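Putative curved DNA-binding protein (Chaetomium thermophilum var. thermophilum DSM 1495, PDB 4IPA) probably acts in ribosome biogenesis as an Arx1 protein of the peptidase M24 (methionine aminopeptidase-like) family, and may bind DNA. Local coordinates at residues H274-S288 against S317-Y331. Residues are numbered along the deposited sequence; the frame is centred on the assembly and turned at random.
Sequences HRRTNNTYALKRPTS and SGVIECVRGGVFRQY
Glu321 reaches with its carboxylate to the loop that leads into helix 286-299: OE2 accepts from Lys284 N at 2.8 Å, nearly straight at 171°, while OE1 offers its syn lone pair to Arg285 N at 2.9 Å. CG stands anti to the backbone N (chi1 -168°) and the chain runs extended beyond it, carrying the carboxylate from helix 312-324 to the N-cap residue Arg285. Replacing Glu321 by alanine removes the carboxylate, and the amides of Lys284 and Arg285 would probably lose their acceptor. Ser288 OG lies 3.1 Å from Glu321 OE1. Gly326 O accepts twice, from Thr277 OG1 in the carbonyl plane on a lone pair, and from Asn279 ND2 above that plane. Gly326, with positive phi, is where the chain leaves the helical conformation, in a Schellman motif, and the chain continues as edge strand 328-330, antiparallel to central strand 273-276 of a three-stranded sheet. Arg275 and Arg329 form a hydrogen-bonded pair there; their side chains run alongside, Arg275 NH2 4.1 Å from Arg329 NE, and Glu226 salt-bridges Arg275. Gly325 CA sits over the Tyr281 ring face, 3.9 Å from the centroid (CH-pi), and Leu283 CD1 meets Cys322 SG at 3.7 Å. Val319 CG2 approaches His274 CE1 at 3.4 Å.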
loop_
_atom_site.group_PDB
_atom_site.type_symbol
_atom_site.label_atom_id
_atom_site.label_comp_id
_atom_site.label_asym_id
_atom_site.label_seq_id
_atom_site.Cartn_x
_atom_site.Cartn_y
_atom_site.Cartn_z
ATOM N N HIS A 274 7.932 8.620 7.445
ATOM C CA HIS A 274 7.700 8.550 8.891
ATOM C C HIS A 274 6.220 8.803 9.203
ATOM O O HIS A 274 5.451 9.183 8.331
ATOM C CB HIS A 274 8.511 9.630 9.644
ATOM C CG HIS A 274 9.988 9.603 9.380
ATOM N ND1 HIS A 274 10.912 9.313 10.367
ATOM C CD2 HIS A 274 10.698 9.881 8.263
ATOM C CE1 HIS A 274 12.129 9.389 9.857
ATOM N NE2 HIS A 274 12.030 9.720 8.584
ATOM N N ARG A 275 5.832 8.605 10.457
ATOM C CA ARG A 275 4.524 9.052 10.930
ATOM C C ARG A 275 4.554 9.299 12.434
ATOM O O ARG A 275 5.300 8.649 13.165
ATOM C CB ARG A 275 3.418 8.048 10.566
ATOM C CG ARG A 275 3.274 6.882 11.519
ATOM C CD ARG A 275 2.031 6.072 11.170
ATOM N NE ARG A 275 1.877 4.919 12.047
ATOM C CZ ARG A 275 1.239 4.945 13.218
ATOM N NH1 ARG A 275 0.687 6.067 13.664
ATOM N NH2 ARG A 275 1.159 3.845 13.950
ATOM N N ARG A 276 3.745 10.251 12.886
ATOM C CA ARG A 276 3.590 10.508 14.315
ATOM C C ARG A 276 2.915 9.338 14.994
ATOM O O ARG A 276 1.962 8.798 14.451
ATOM C CB ARG A 276 2.719 11.739 14.534
ATOM C CG ARG A 276 3.453 12.928 15.086
ATOM C CD ARG A 276 2.515 14.117 15.246
ATOM N NE ARG A 276 1.808 14.045 16.512
ATOM C CZ ARG A 276 0.510 13.808 16.637
ATOM N NH1 ARG A 276 -0.251 13.638 15.560
ATOM N NH2 ARG A 276 -0.026 13.755 17.848
ATOM N N THR A 277 3.412 8.942 16.168
ATOM C CA THR A 277 2.724 7.963 17.019
ATOM C C THR A 277 2.020 8.669 18.173
ATOM O O THR A 277 2.130 9.886 18.331
ATOM C CB THR A 277 3.689 6.944 17.651
ATOM O OG1 THR A 277 4.534 7.607 18.600
ATOM C CG2 THR A 277 4.546 6.253 16.591
ATOM N N ASN A 278 1.325 7.901 19.002
ATOM C CA ASN A 278 0.639 8.483 20.157
ATOM C C ASN A 278 1.453 8.482 21.465
ATOM O O ASN A 278 0.942 8.877 22.513
ATOM C CB ASN A 278 -0.756 7.860 20.355
ATOM C CG ASN A 278 -1.776 8.362 19.329
ATOM O OD1 ASN A 278 -2.395 7.573 18.611
ATOM N ND2 ASN A 278 -1.950 9.678 19.256
ATOM N N ASN A 279 2.716 8.064 21.399
ATOM C CA ASN A 279 3.621 8.155 22.551
ATOM C C ASN A 279 3.796 9.587 23.074
ATOM O O ASN A 279 3.787 10.548 22.307
ATOM C CB ASN A 279 4.990 7.555 22.229
ATOM C CG ASN A 279 4.944 6.047 22.064
ATOM O OD1 ASN A 279 4.074 5.371 22.620
ATOM N ND2 ASN A 279 5.892 5.508 21.298
ATOM N N THR A 280 3.974 9.716 24.385
ATOM C CA THR A 280 4.007 11.031 25.029
ATOM C C THR A 280 5.401 11.545 25.395
ATOM O O THR A 280 5.516 12.591 26.041
ATOM C CB THR A 280 3.154 11.049 26.303
ATOM O OG1 THR A 280 3.535 9.947 27.143
ATOM C CG2 THR A 280 1.674 10.942 25.942
ATOM N N TYR A 281 6.442 10.819 24.991
ATOM C CA TYR A 281 7.819 11.222 25.266
ATOM C C TYR A 281 8.000 12.734 25.131
ATOM O O TYR A 281 7.545 13.340 24.164
ATOM C CB TYR A 281 8.780 10.478 24.330
ATOM C CG TYR A 281 10.235 10.855 24.497
ATOM C CD1 TYR A 281 10.984 10.352 25.548
ATOM C CD2 TYR A 281 10.866 11.694 23.587
ATOM C CE1 TYR A 281 12.338 10.692 25.705
ATOM C CE2 TYR A 281 12.217 12.039 23.731
ATOM C CZ TYR A 281 12.941 11.536 24.795
ATOM O OH TYR A 281 14.267 11.870 24.942
ATOM N N ALA A 282 8.650 13.356 26.106
ATOM C CA ALA A 282 8.873 14.796 26.038
ATOM C C ALA A 282 10.166 15.126 25.288
ATOM O O ALA A 282 11.253 14.724 25.700
ATOM C CB ALA A 282 8.887 15.400 27.415
ATOM N N LEU A 283 10.038 15.845 24.175
ATOM C CA LEU A 283 11.201 16.225 23.378
ATOM C C LEU A 283 11.987 17.343 24.055
ATOM O O LEU A 283 11.405 18.316 24.525
ATOM C CB LEU A 283 10.770 16.640 21.973
ATOM C CG LEU A 283 10.084 15.516 21.186
ATOM C CD1 LEU A 283 9.365 16.074 19.970
ATOM C CD2 LEU A 283 11.097 14.422 20.798
ATOM N N LYS A 284 13.306 17.190 24.109
ATOM C CA LYS A 284 14.162 18.187 24.744
ATOM C C LYS A 284 14.675 19.228 23.759
ATOM O O LYS A 284 14.873 20.392 24.114
ATOM C CB LYS A 284 15.335 17.503 25.458
ATOM C CG LYS A 284 14.888 16.608 26.613
ATOM C CD LYS A 284 16.066 16.027 27.380
ATOM C CE LYS A 284 15.591 15.339 28.656
ATOM N NZ LYS A 284 16.717 14.785 29.468
ATOM N N ARG A 285 14.860 18.815 22.512
ATOM C CA ARG A 285 15.475 19.676 21.512
ATOM C C ARG A 285 14.451 20.536 20.790
ATOM O O ARG A 285 13.418 20.042 20.334
ATOM C CB ARG A 285 16.306 18.831 20.540
ATOM C CG ARG A 285 17.379 18.047 21.284
ATOM C CD ARG A 285 18.133 17.073 20.408
ATOM N NE ARG A 285 18.805 17.711 19.279
ATOM C CZ ARG A 285 19.985 18.332 19.352
ATOM N NH1 ARG A 285 20.635 18.428 20.511
ATOM N NH2 ARG A 285 20.518 18.868 18.260
ATOM N N PRO A 286 14.736 21.838 20.689
ATOM C CA PRO A 286 13.765 22.777 20.130
ATOM C C PRO A 286 13.423 22.473 18.678
ATOM O O PRO A 286 12.277 22.659 18.298
ATOM C CB PRO A 286 14.467 24.138 20.263
ATOM C CG PRO A 286 15.921 23.813 20.389
ATOM C CD PRO A 286 15.979 22.506 21.115
ATOM N N THR A 287 14.377 22.021 17.872
ATOM C CA THR A 287 14.031 21.689 16.496
ATOM C C THR A 287 13.190 20.413 16.424
ATOM O O THR A 287 12.385 20.244 15.512
ATOM C CB THR A 287 15.244 21.594 15.577
ATOM O OG1 THR A 287 15.998 22.811 15.655
ATOM C CG2 THR A 287 14.782 21.390 14.139
ATOM N N SER A 288 13.360 19.531 17.401
ATOM C CA SER A 288 12.495 18.369 17.513
ATOM C C SER A 288 11.048 18.789 17.758
ATOM O O SER A 288 10.139 18.343 17.053
ATOM C CB SER A 288 12.992 17.430 18.615
ATOM O OG SER A 288 14.258 16.908 18.251
ATOM N N SER A 317 17.451 17.552 11.486
ATOM C CA SER A 317 17.869 17.779 12.859
ATOM C C SER A 317 16.834 17.263 13.852
ATOM O O SER A 317 17.154 16.499 14.750
ATOM C CB SER A 317 18.121 19.273 13.073
ATOM O OG SER A 317 18.297 19.566 14.441
ATOM N N GLY A 318 15.590 17.696 13.687
ATOM C CA GLY A 318 14.538 17.335 14.617
ATOM C C GLY A 318 14.083 15.884 14.541
ATOM O O GLY A 318 13.663 15.310 15.546
ATOM N N VAL A 319 14.169 15.277 13.360
ATOM C CA VAL A 319 13.685 13.909 13.215
ATOM C C VAL A 319 14.426 12.933 14.130
ATOM O O VAL A 319 13.842 11.967 14.629
ATOM C CB VAL A 319 13.728 13.401 11.760
ATOM C CG1 VAL A 319 15.173 13.121 11.319
ATOM C CG2 VAL A 319 12.884 12.144 11.642
ATOM N N ILE A 320 15.709 13.198 14.353
ATOM C CA ILE A 320 16.541 12.311 15.155
ATOM C C ILE A 320 15.936 12.020 16.534
ATOM O O ILE A 320 15.644 10.861 16.851
ATOM C CB ILE A 320 17.963 12.874 15.309
ATOM C CG1 ILE A 320 18.596 13.052 13.923
ATOM C CG2 ILE A 320 18.796 11.979 16.242
ATOM C CD1 ILE A 320 20.001 13.665 13.929
ATOM N N GLU A 321 15.731 13.061 17.344
ATOM C CA GLU A 321 15.147 12.851 18.666
ATOM C C GLU A 321 13.718 12.309 18.600
ATOM O O GLU A 321 13.287 11.536 19.457
ATOM C CB GLU A 321 15.166 14.130 19.501
ATOM C CG GLU A 321 14.823 13.855 20.965
ATOM C CD GLU A 321 14.667 15.106 21.807
ATOM O OE1 GLU A 321 14.471 16.205 21.240
ATOM O OE2 GLU A 321 14.748 14.973 23.047
ATOM N N CYS A 322 12.972 12.724 17.588
ATOM C CA CYS A 322 11.594 12.279 17.465
ATOM C C CYS A 322 11.527 10.756 17.278
ATOM O O CYS A 322 10.647 10.097 17.829
ATOM C CB CYS A 322 10.882 13.015 16.316
ATOM S SG CYS A 322 10.465 14.777 16.639
ATOM N N VAL A 323 12.464 10.208 16.504
ATOM C CA VAL A 323 12.518 8.772 16.255
ATOM C C VAL A 323 13.090 8.045 17.471
ATOM O O VAL A 323 12.552 7.026 17.915
ATOM C CB VAL A 323 13.388 8.442 15.017
ATOM C CG1 VAL A 323 13.633 6.911 14.896
ATOM C CG2 VAL A 323 12.754 9.014 13.756
ATOM N N ARG A 324 14.190 8.573 17.997
ATOM C CA ARG A 324 14.818 7.965 19.145
ATOM C C ARG A 324 13.791 7.895 20.274
ATOM O O ARG A 324 13.692 6.891 20.967
ATOM C CB ARG A 324 16.069 8.740 19.571
ATOM C CG ARG A 324 16.874 8.030 20.655
ATOM C CD ARG A 324 17.505 6.704 20.165
ATOM N NE ARG A 324 18.510 6.912 19.115
ATOM C CZ ARG A 324 19.757 7.338 19.328
ATOM N NH1 ARG A 324 20.181 7.613 20.558
ATOM N NH2 ARG A 324 20.589 7.497 18.300
ATOM N N GLY A 325 12.990 8.943 20.412
ATOM C CA GLY A 325 12.026 9.024 21.494
ATOM C C GLY A 325 10.754 8.235 21.270
ATOM O O GLY A 325 9.927 8.106 22.174
ATOM N N GLY A 326 10.581 7.710 20.065
ATOM C CA GLY A 326 9.381 6.959 19.748
ATOM C C GLY A 326 8.107 7.737 19.427
ATOM O O GLY A 326 7.028 7.145 19.385
ATOM N N VAL A 327 8.212 9.043 19.188
ATOM C CA VAL A 327 7.037 9.845 18.831
ATOM C C VAL A 327 6.844 9.898 17.320
ATOM O O VAL A 327 5.738 10.146 16.857
ATOM C CB VAL A 327 7.082 11.294 19.406
ATOM C CG1 VAL A 327 7.229 11.275 20.923
ATOM C CG2 VAL A 327 8.229 12.076 18.782
ATOM N N PHE A 328 7.923 9.711 16.560
ATOM C CA PHE A 328 7.805 9.398 15.141
ATOM C C PHE A 328 8.156 7.924 14.977
ATOM O O PHE A 328 9.085 7.434 15.609
ATOM C CB PHE A 328 8.795 10.193 14.285
ATOM C CG PHE A 328 8.443 11.646 14.088
ATOM C CD1 PHE A 328 7.418 12.250 14.795
ATOM C CD2 PHE A 328 9.159 12.404 13.174
ATOM C CE1 PHE A 328 7.119 13.584 14.594
ATOM C CE2 PHE A 328 8.877 13.741 12.970
ATOM C CZ PHE A 328 7.854 14.334 13.681
ATOM N N ARG A 329 7.397 7.217 14.154
ATOM C CA ARG A 329 7.829 5.934 13.653
ATOM C C ARG A 329 8.628 6.181 12.369
ATOM O O ARG A 329 8.241 6.974 11.519
ATOM C CB ARG A 329 6.628 5.031 13.360
ATOM C CG ARG A 329 7.025 3.648 12.817
ATOM C CD ARG A 329 5.813 2.756 12.558
ATOM N NE ARG A 329 5.021 2.572 13.768
ATOM C CZ ARG A 329 5.307 1.686 14.706
ATOM N NH1 ARG A 329 6.370 0.905 14.561
ATOM N NH2 ARG A 329 4.541 1.581 15.782
ATOM N N GLN A 330 9.745 5.501 12.221
ATOM C CA GLN A 330 10.534 5.642 11.012
ATOM C C GLN A 330 10.369 4.360 10.217
ATOM O O GLN A 330 10.442 3.278 10.780
ATOM C CB GLN A 330 12.002 5.885 11.375
ATOM C CG GLN A 330 13.009 5.720 10.257
ATOM C CD GLN A 330 14.431 5.583 10.811
ATOM O OE1 GLN A 330 15.238 6.491 10.703
ATOM N NE2 GLN A 330 14.721 4.446 11.423
ATOM N N TYR A 331 10.125 4.492 8.919
ATOM C CA TYR A 331 10.072 3.335 8.027
ATOM C C TYR A 331 11.393 3.215 7.314
ATOM O O TYR A 331 11.674 3.953 6.365
ATOM C CB TYR A 331 8.932 3.472 7.012
ATOM C CG TYR A 331 7.589 3.517 7.684
ATOM C CD1 TYR A 331 6.914 2.337 8.007
ATOM C CD2 TYR A 331 7.015 4.731 8.050
ATOM C CE1 TYR A 331 5.686 2.371 8.651
ATOM C CE2 TYR A 331 5.787 4.777 8.684
ATOM C CZ TYR A 331 5.127 3.599 8.986
ATOM O OH TYR A 331 3.910 3.657 9.622
HETATM O O HOH W 1 17.250 18.915 16.753
HETATM O O HOH W 2 19.755 17.110 15.957
HETATM O O HOH W 3 16.391 16.075 17.161
#